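Flavodoxin-like domain (Synechococcus elongatus PCC 6301, PDB 3HLY) probably binds a flavin cofactor, as flavodoxin-like domains do, and may pass electrons within a larger flavoprotein of the diflavin type. Local coordinates at residues P123-A126 against I127-Q130. Sequence-based numbering, arbitrary orientation.
Sequences PTEA and IYQQ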
loop_
_atom_site.group_PDB
_atom_site.type_symbol
_atom_site.label_atom_id
_atom_site.label_comp_id
_atom_site.label_asym_id
_atom_site.label_seq_id
_atom_site.Cartn_x
_atom_site.Cartn_y
_atom_site.Cartn_z
ATOM N N PRO A 123 4.871 -16.329 -1.748
ATOM C CA PRO A 123 5.992 -15.391 -1.692
ATOM C C PRO A 123 7.271 -16.082 -1.241
ATOM O O PRO A 123 7.317 -16.675 -0.167
ATOM C CB PRO A 123 5.517 -14.357 -0.684
ATOM C CG PRO A 123 4.058 -14.298 -0.962
ATOM C CD PRO A 123 3.683 -15.762 -1.090
ATOM N N THR A 124 8.305 -16.016 -2.069
ATOM C CA THR A 124 9.581 -16.620 -1.729
ATOM C C THR A 124 10.476 -15.523 -1.172
ATOM O O THR A 124 10.061 -14.364 -1.076
ATOM C CB THR A 124 10.265 -17.229 -2.975
ATOM O OG1 THR A 124 10.431 -16.213 -3.976
ATOM C CG2 THR A 124 9.428 -18.367 -3.544
ATOM N N GLU A 125 11.701 -15.883 -0.802
ATOM C CA GLU A 125 12.642 -14.901 -0.285
ATOM C C GLU A 125 12.873 -13.855 -1.368
ATOM O O GLU A 125 13.045 -12.672 -1.082
ATOM C CB GLU A 125 13.965 -15.572 0.092
ATOM C CG GLU A 125 13.865 -16.496 1.305
ATOM C CD GLU A 125 13.531 -15.756 2.595
ATOM O OE1 GLU A 125 13.317 -16.434 3.623
ATOM O OE2 GLU A 125 13.486 -14.502 2.587
ATOM N N ALA A 126 12.862 -14.305 -2.616
ATOM C CA ALA A 126 13.055 -13.420 -3.756
ATOM C C ALA A 126 12.005 -12.310 -3.739
ATOM O O ALA A 126 12.334 -11.128 -3.848
ATOM C CB ALA A 126 12.951 -14.216 -5.044
ATOM N N ILE A 127 10.741 -12.702 -3.610
ATOM C CA ILE A 127 9.648 -11.746 -3.560
ATOM C C ILE A 127 9.800 -10.774 -2.383
ATOM O O ILE A 127 9.536 -9.574 -2.521
ATOM C CB ILE A 127 8.289 -12.463 -3.422
ATOM C CG1 ILE A 127 7.957 -13.215 -4.713
ATOM C CG2 ILE A 127 7.189 -11.440 -3.104
ATOM C CD1 ILE A 127 7.642 -12.314 -5.874
ATOM N N TYR A 128 10.214 -11.290 -1.230
ATOM C CA TYR A 128 10.376 -10.447 -0.054
ATOM C C TYR A 128 11.520 -9.475 -0.234
ATOM O O TYR A 128 11.487 -8.369 0.309
ATOM C CB TYR A 128 10.594 -11.289 1.202
ATOM C CG TYR A 128 9.358 -12.033 1.627
ATOM C CD1 TYR A 128 8.149 -11.364 1.797
ATOM C CD2 TYR A 128 9.386 -13.415 1.840
ATOM C CE1 TYR A 128 6.998 -12.048 2.158
ATOM C CE2 TYR A 128 8.234 -14.110 2.203
ATOM C CZ TYR A 128 7.050 -13.420 2.356
ATOM O OH TYR A 128 5.905 -14.087 2.688
ATOM N N GLN A 129 12.533 -9.882 -0.997
ATOM C CA GLN A 129 13.671 -9.005 -1.255
ATOM C C GLN A 129 13.204 -7.868 -2.152
ATOM O O GLN A 129 13.638 -6.732 -1.991
ATOM C CB GLN A 129 14.809 -9.757 -1.951
ATOM C CG GLN A 129 16.039 -8.895 -2.235
ATOM C CD GLN A 129 16.668 -8.323 -0.966
ATOM O OE1 GLN A 129 17.149 -9.067 -0.104
ATOM N NE2 GLN A 129 16.659 -6.998 -0.843
ATOM N N GLN A 130 12.321 -8.186 -3.096
ATOM C CA GLN A 130 11.783 -7.191 -4.013
ATOM C C GLN A 130 10.894 -6.180 -3.258
ATOM O O GLN A 130 10.894 -4.985 -3.569
ATOM C CB GLN A 130 10.998 -7.881 -5.128
ATOM C CG GLN A 130 10.470 -6.925 -6.186
ATOM C CD GLN A 130 9.647 -7.636 -7.233
ATOM O OE1 GLN A 130 9.440 -8.855 -7.155
ATOM N NE2 GLN A 130 9.161 -6.883 -8.221
#
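Between Thr124 and Tyr128 the chain closes the opening turn of helix 125-144, and the bonds build up one residue at a time. Tyr128 N donates to Thr124 O at 3.1 Å, the first of the i to i+4 bonds. The next two follow at once: Gln129 N reaches Glu125 O at 2.8 Å, and Gln130 N reaches Ala126 O at 3.0 Å. Gln129 N also makes a weak bond to Ala126 O.

Thr124 holds the N-cap position, while Pro123, just before it, lies beside the first turn, its ring directed at Ile127 and Tyr128. The Tyr128 ring, with CG anti to its own carbonyl carbon (chi1 -70°), swings back toward the N-terminal end of the helix and lies obliquely against the proline: Pro123 CB sits 3.5 Å from Tyr128 CZ and 3.4 Å from Tyr128 OH. Nearer its root, the ring brings CD2 to 3.1 Å from Thr124 O, the same oxygen that accepts the Tyr128 N-H. Ile127 supplies a second apolar touch, its CG2 branch 4.1 Å from Pro123 CB.

Pro123, Ile127 and Tyr128 all rest on Leu17 of helix 14-27, so this end of the helix is packed against a neighbouring helix. Such a helix start, with threonine at the N-cap position and a proline before it, here opens the last helix of the flavodoxin-like fold, built around a five-stranded parallel sheet of order 2-1-3-4-5.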